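Local coordinates for hydroxyindole o-methyltransferase (Homo sapiens, PDB 4A6D), which catalyses the last step of melatonin synthesis, transferring a methyl group from S-adenosylmethionine to the hydroxyl of N-acetylserotonin, at residues A[181-186]-A[195-200]; A[205-210]-A[241-246]. All coordinates share one frame; numbering follows the deposited sequence.

Interaction 1 (A[181-186]-A[195-200]); sequences PLMCDL and KECMSL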
loop_
_atom_site.group_PDB
_atom_site.type_symbol
_atom_site.label_atom_id
_atom_site.label_comp_id
_atom_site.label_asym_id
_atom_site.label_seq_id
_atom_site.Cartn_x
_atom_site.Cartn_y
_atom_site.Cartn_z
ATOM N N PRO A 181 -38.923 19.860 -5.318
ATOM C CA PRO A 181 -38.802 20.149 -6.759
ATOM C C PRO A 181 -37.520 20.861 -7.196
ATOM O O PRO A 181 -37.008 20.583 -8.267
ATOM C CB PRO A 181 -40.033 21.022 -7.046
ATOM C CG PRO A 181 -40.948 20.781 -5.928
ATOM C CD PRO A 181 -40.112 20.524 -4.743
ATOM N N LEU A 182 -37.023 21.780 -6.384
ATOM C CA LEU A 182 -35.831 22.536 -6.714
ATOM C C LEU A 182 -34.681 22.130 -5.781
ATOM O O LEU A 182 -34.857 22.089 -4.560
ATOM C CB LEU A 182 -36.174 24.028 -6.699
ATOM C CG LEU A 182 -35.091 25.099 -6.847
ATOM C CD1 LEU A 182 -34.156 24.855 -8.052
ATOM C CD2 LEU A 182 -35.735 26.470 -6.920
ATOM N N MET A 183 -33.529 21.746 -6.372
ATOM C CA MET A 183 -32.383 21.258 -5.595
ATOM C C MET A 183 -31.103 22.023 -5.838
ATOM O O MET A 183 -30.932 22.632 -6.890
ATOM C CB MET A 183 -32.132 19.763 -5.873
ATOM C CG MET A 183 -33.314 18.883 -5.625
ATOM S SD MET A 183 -32.855 17.164 -5.874
ATOM C CE MET A 183 -34.430 16.369 -5.655
ATOM N N CYS A 184 -30.168 21.936 -4.888
ATOM C CA CYS A 184 -28.850 22.555 -5.044
ATOM C C CYS A 184 -27.769 21.624 -4.513
ATOM O O CYS A 184 -27.819 21.226 -3.347
ATOM C CB CYS A 184 -28.770 23.944 -4.409
ATOM S SG CYS A 184 -27.127 24.710 -4.525
ATOM N N ASP A 185 -26.821 21.243 -5.385
ATOM C CA ASP A 185 -25.681 20.396 -4.990
ATOM C C ASP A 185 -24.526 21.318 -4.627
ATOM O O ASP A 185 -23.891 21.900 -5.514
ATOM C CB ASP A 185 -25.270 19.393 -6.087
ATOM C CG ASP A 185 -24.382 18.263 -5.586
ATOM O OD1 ASP A 185 -24.027 18.269 -4.382
ATOM O OD2 ASP A 185 -24.009 17.387 -6.401
ATOM N N LEU A 186 -24.336 21.534 -3.313
ATOM C CA LEU A 186 -23.306 22.436 -2.784
ATOM C C LEU A 186 -21.991 21.747 -2.814
ATOM O O LEU A 186 -21.807 20.761 -2.098
ATOM C CB LEU A 186 -23.649 22.860 -1.353
ATOM C CG LEU A 186 -24.839 23.777 -1.190
ATOM C CD1 LEU A 186 -25.289 23.773 0.222
ATOM C CD2 LEU A 186 -24.500 25.183 -1.605
ATOM N N LYS A 195 -26.479 14.903 -12.391
ATOM C CA LYS A 195 -26.907 14.241 -13.629
ATOM C C LYS A 195 -27.751 13.010 -13.281
ATOM O O LYS A 195 -28.808 12.808 -13.885
ATOM C CB LYS A 195 -25.695 13.833 -14.490
ATOM C CG LYS A 195 -25.314 14.837 -15.583
ATOM C CD LYS A 195 -23.890 14.583 -16.136
ATOM C CE LYS A 195 -23.696 15.046 -17.569
ATOM N NZ LYS A 195 -22.259 15.101 -17.957
ATOM N N GLU A 196 -27.312 12.238 -12.267
ATOM C CA GLU A 196 -27.985 11.037 -11.774
ATOM C C GLU A 196 -29.290 11.406 -11.105
ATOM O O GLU A 196 -30.316 10.772 -11.366
ATOM C CB GLU A 196 -27.072 10.264 -10.802
ATOM C CG GLU A 196 -27.709 9.037 -10.164
ATOM C CD GLU A 196 -27.843 7.812 -11.043
ATOM O OE1 GLU A 196 -26.796 7.230 -11.410
ATOM O OE2 GLU A 196 -28.993 7.387 -11.298
ATOM N N CYS A 197 -29.255 12.448 -10.265
ATOM C CA CYS A 197 -30.419 12.958 -9.548
ATOM C C CYS A 197 -31.583 13.324 -10.479
ATOM O O CYS A 197 -32.720 12.918 -10.225
ATOM C CB CYS A 197 -30.020 14.127 -8.659
ATOM S SG CYS A 197 -31.080 14.339 -7.218
ATOM N N MET A 198 -31.277 14.016 -11.587
ATOM C CA MET A 198 -32.234 14.432 -12.598
ATOM C C MET A 198 -32.864 13.313 -13.418
ATOM O O MET A 198 -34.023 13.431 -13.796
ATOM C CB MET A 198 -31.661 15.554 -13.454
ATOM C CG MET A 198 -31.349 16.800 -12.642
ATOM S SD MET A 198 -32.767 17.487 -11.724
ATOM C CE MET A 198 -32.443 16.915 -10.031
ATOM N N SER A 199 -32.140 12.223 -13.672
ATOM C CA SER A 199 -32.705 11.077 -14.395
ATOM C C SER A 199 -33.632 10.307 -13.443
ATOM O O SER A 199 -34.694 9.833 -13.856
ATOM C CB SER A 199 -31.601 10.172 -14.937
ATOM O OG SER A 199 -30.782 9.674 -13.895
ATOM N N LEU A 200 -33.240 10.242 -12.155
ATOM C CA LEU A 200 -33.992 9.598 -11.086
ATOM C C LEU A 200 -35.265 10.374 -10.755
ATOM O O LEU A 200 -36.311 9.753 -10.541
ATOM C CB LEU A 200 -33.122 9.452 -9.832
ATOM C CG LEU A 200 -32.191 8.268 -9.781
ATOM C CD1 LEU A 200 -31.246 8.391 -8.626
ATOM C CD2 LEU A 200 -32.968 6.976 -9.663
#
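Met183 overlaps the inner side of helix 192-200 with its thioether end, reaching off strand 182-186 to Cys197 and Met198. This is the first beta-alpha step of the Rossmann-like methyltransferase domain, in which helix 192-200 packs over the sheet and leads on to strand 205-210. The reach comes from an extended chain: CG lies anti to the carbonyl carbon of Met183 (chi1 -56°), and the two torsions beyond CG are both close to 180°, which carries SD well away from the strand. There it meets the thiol of Cys197, SD to SG at 3.6 Å, a sulfur-to-sulfur van der Waals contact. Met198 arrives differently. Its chain is bent at chi2 and chi3, folding the methyl round toward Met183 SD, and the two methionines slide past each other in opposite directions. No hydrogen bond crosses between 181-186 and 195-200; the buried contact is apolar and small, with the backbones well apart, Met183 CA and Cys197 CA being 9.4 Å from each other. Ile206 of the next strand touches both methionines, and Leu177 and Leu247 also pack on Met183. The longer of the two contacts of Met183 SD is to Met198 CE, at 4.2 Å.

Interaction 2 (A[205-210]-A[241-246]); sequences KITVFD and PLPEAD. With SAM (S-adenosylmethionine), chain D.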
loop_
_atom_site.group_PDB
_atom_site.type_symbol
_atom_site.label_atom_id
_atom_site.label_comp_id
_atom_site.label_asym_id
_atom_site.label_seq_id
_atom_site.Cartn_x
_atom_site.Cartn_y
_atom_site.Cartn_z
ATOM N N LYS A 205 -35.472 19.914 -10.661
ATOM C CA LYS A 205 -34.458 20.770 -11.288
ATOM C C LYS A 205 -33.342 20.971 -10.255
ATOM O O LYS A 205 -33.614 20.996 -9.050
ATOM C CB LYS A 205 -35.038 22.126 -11.712
ATOM C CG LYS A 205 -35.418 22.222 -13.191
ATOM C CD LYS A 205 -36.747 22.987 -13.429
ATOM C CE LYS A 205 -36.616 24.498 -13.522
ATOM N NZ LYS A 205 -37.943 25.186 -13.629
ATOM N N ILE A 206 -32.086 21.103 -10.718
ATOM C CA ILE A 206 -30.916 21.251 -9.834
ATOM C C ILE A 206 -29.863 22.309 -10.274
ATOM O O ILE A 206 -29.527 22.399 -11.464
ATOM C CB ILE A 206 -30.261 19.851 -9.583
ATOM C CG1 ILE A 206 -29.273 19.851 -8.396
ATOM C CG2 ILE A 206 -29.609 19.310 -10.848
ATOM C CD1 ILE A 206 -29.049 18.443 -7.744
ATOM N N THR A 207 -29.290 23.041 -9.290
ATOM C CA THR A 207 -28.154 23.917 -9.532
ATOM C C THR A 207 -26.894 23.298 -8.893
ATOM O O THR A 207 -26.910 22.949 -7.710
ATOM C CB THR A 207 -28.431 25.328 -9.076
ATOM O OG1 THR A 207 -29.549 25.777 -9.825
ATOM C CG2 THR A 207 -27.238 26.275 -9.302
ATOM N N VAL A 208 -25.817 23.162 -9.675
ATOM C CA VAL A 208 -24.536 22.692 -9.148
ATOM C C VAL A 208 -23.775 23.942 -8.671
ATOM O O VAL A 208 -23.528 24.857 -9.463
ATOM C CB VAL A 208 -23.727 21.830 -10.154
ATOM C CG1 VAL A 208 -22.362 21.455 -9.588
ATOM C CG2 VAL A 208 -24.496 20.564 -10.542
ATOM N N PHE A 209 -23.486 24.015 -7.364
ATOM C CA PHE A 209 -22.746 25.130 -6.771
ATOM C C PHE A 209 -21.307 24.725 -6.448
ATOM O O PHE A 209 -21.068 23.729 -5.770
ATOM C CB PHE A 209 -23.455 25.671 -5.517
ATOM C CG PHE A 209 -22.887 26.968 -4.989
ATOM C CD1 PHE A 209 -21.774 26.971 -4.148
ATOM C CD2 PHE A 209 -23.441 28.188 -5.356
ATOM C CE1 PHE A 209 -21.253 28.167 -3.667
ATOM C CE2 PHE A 209 -22.932 29.383 -4.859
ATOM C CZ PHE A 209 -21.850 29.368 -4.011
ATOM N N ASP A 210 -20.344 25.504 -6.926
ATOM C CA ASP A 210 -18.931 25.245 -6.669
ATOM C C ASP A 210 -18.097 26.494 -6.918
ATOM O O ASP A 210 -18.639 27.515 -7.340
ATOM C CB ASP A 210 -18.418 24.022 -7.465
ATOM C CG ASP A 210 -17.453 23.155 -6.667
ATOM O OD1 ASP A 210 -16.348 23.646 -6.343
ATOM O OD2 ASP A 210 -17.788 21.962 -6.405
ATOM N N PRO A 241 -24.280 34.366 -1.613
ATOM C CA PRO A 241 -25.679 33.912 -1.426
ATOM C C PRO A 241 -25.835 32.547 -2.108
ATOM O O PRO A 241 -25.226 32.304 -3.170
ATOM C CB PRO A 241 -26.521 35.008 -2.082
ATOM C CG PRO A 241 -25.604 35.654 -3.067
ATOM C CD PRO A 241 -24.187 35.452 -2.615
ATOM N N LEU A 242 -26.560 31.622 -1.451
ATOM C CA LEU A 242 -26.748 30.280 -2.014
ATOM C C LEU A 242 -27.905 30.326 -2.994
ATOM O O LEU A 242 -28.825 31.140 -2.810
ATOM C CB LEU A 242 -27.010 29.204 -0.937
ATOM C CG LEU A 242 -26.061 29.095 0.273
ATOM C CD1 LEU A 242 -26.598 28.077 1.276
ATOM C CD2 LEU A 242 -24.675 28.752 -0.133
ATOM N N PRO A 243 -27.869 29.490 -4.063
ATOM C CA PRO A 243 -29.037 29.422 -4.988
ATOM C C PRO A 243 -30.294 29.029 -4.199
ATOM O O PRO A 243 -30.155 28.301 -3.219
ATOM C CB PRO A 243 -28.643 28.298 -5.965
ATOM C CG PRO A 243 -27.130 28.188 -5.836
ATOM C CD PRO A 243 -26.853 28.475 -4.402
ATOM N N GLU A 244 -31.498 29.530 -4.568
ATOM C CA GLU A 244 -32.739 29.153 -3.860
ATOM C C GLU A 244 -33.018 27.718 -4.179
ATOM O O GLU A 244 -32.819 27.295 -5.326
ATOM C CB GLU A 244 -33.941 30.024 -4.242
ATOM C CG GLU A 244 -34.082 31.253 -3.354
ATOM C CD GLU A 244 -34.172 32.573 -4.107
ATOM O OE1 GLU A 244 -33.143 33.013 -4.675
ATOM O OE2 GLU A 244 -35.277 33.167 -4.130
ATOM N N ALA A 245 -33.374 26.940 -3.152
ATOM C CA ALA A 245 -33.592 25.499 -3.292
ATOM C C ALA A 245 -34.447 24.984 -2.145
ATOM O O ALA A 245 -34.486 25.597 -1.068
ATOM C CB ALA A 245 -32.255 24.756 -3.309
ATOM N N ASP A 246 -35.143 23.862 -2.393
ATOM C CA ASP A 246 -36.003 23.198 -1.421
ATOM C C ASP A 246 -35.133 22.205 -0.695
ATOM O O ASP A 246 -35.372 21.928 0.479
ATOM C CB ASP A 246 -37.172 22.475 -2.135
ATOM C CG ASP A 246 -38.036 23.402 -2.969
ATOM O OD1 ASP A 246 -38.542 24.389 -2.418
ATOM O OD2 ASP A 246 -38.199 23.138 -4.176
HETATM N N SAM D . -19.777 16.625 -4.140
HETATM C CA SAM D . -18.731 16.061 -5.021
HETATM C C SAM D . -18.539 14.530 -4.994
HETATM O O SAM D . -18.830 13.938 -3.975
HETATM O OXT SAM D . -18.090 13.857 -5.977
HETATM C CB SAM D . -17.462 16.821 -4.730
HETATM C CG SAM D . -16.866 16.518 -3.350
HETATM S SD SAM D . -15.282 17.423 -3.211
HETATM C CE SAM D . -14.556 16.590 -1.859
HETATM C "C5'" SAM D . -15.724 18.922 -2.274
HETATM C "C4'" SAM D . -16.252 19.917 -3.319
HETATM O "O4'" SAM D . -16.486 21.113 -2.597
HETATM C "C3'" SAM D . -15.189 20.244 -4.438
HETATM O "O3'" SAM D . -15.760 20.122 -5.751
HETATM C "C2'" SAM D . -14.738 21.692 -4.054
HETATM O "O2'" SAM D . -14.301 22.553 -5.106
HETATM C "C1'" SAM D . -16.023 22.230 -3.399
HETATM N N9 SAM D . -15.771 23.387 -2.515
HETATM C C8 SAM D . -14.769 23.495 -1.554
HETATM N N7 SAM D . -14.850 24.645 -0.955
HETATM C C5 SAM D . -15.874 25.391 -1.528
HETATM C C6 SAM D . -16.419 26.676 -1.343
HETATM N N6 SAM D . -15.933 27.454 -0.346
HETATM N N1 SAM D . -17.503 27.072 -2.102
HETATM C C2 SAM D . -17.986 26.306 -3.089
HETATM N N3 SAM D . -17.476 25.082 -3.295
HETATM C C4 SAM D . -16.492 24.570 -2.529
#
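A chi1 of -170° turns the Phe209 ring away from its backbone N and out from strand 205-210 toward Pro243, while two residues earlier, on the same side of the strand, a chi1 of -60° sets Thr207 OG1 anti to the carbonyl carbon and leaves CG2 facing the same proline. Strand 205-210 is the second strand of the Rossmann-like methyltransferase fold, and 241-246 is the irregular segment that leads into strand 247-251. Pro243 lies against both side chains. Its CD is 3.6 Å from Phe209 CD2, the ring and the proline crossing at about a right angle, and its CG is 4.0 Å from Thr207 CG2. The threonine divides its work: the methyl packs on the proline, and OG1 is hydrogen-bonded to Asp231 on the neighbouring strand. Phe209 CD1 and CE1 belong to the cofactor pocket, CE1 lying 3.8 Å from C2 of the S-adenosylmethionine adenine. Cut back to an alanine, Phe209 would lose its ring, which would probably open a gap between Pro243 and the adenine and take from each its packing partner on this side. Next along the strand, Asp210 holds the ribose with both carboxylate oxygens, and Gly189 N gives OD2 a further hydrogen bond. This acidic residue at the end of the second strand, gripping the ribose diol, is a hallmark of class I methyltransferases. Asp210 OD2 takes a hydrogen bond from O3' at 2.8 Å, and OD1 one from O2' at 2.6 Å.

How the interactions relate
Starting from the N-terminal side, strand 182-186 runs into helix 192-200, and interaction 1 closes this short connection across eight intervening residues. The chain then enters strand 205-210, completing a beta-alpha-beta unit, and interaction 2 closes a longer excursion of thirty residues, which takes in helix 212-221 and edge strand 230-234 before 241-246. The two loops follow in series, neither nested nor crossed. They meet in the sheet, where 182-186 and 205-210 are neighbouring parallel strands and Met183 N is probably hydrogen-bonded to Lys205 O at 2.8 Å. Leu182 O makes a probable hydrogen bond with Asp246 N, so strand 182-186 is linked to both segments of interaction 2.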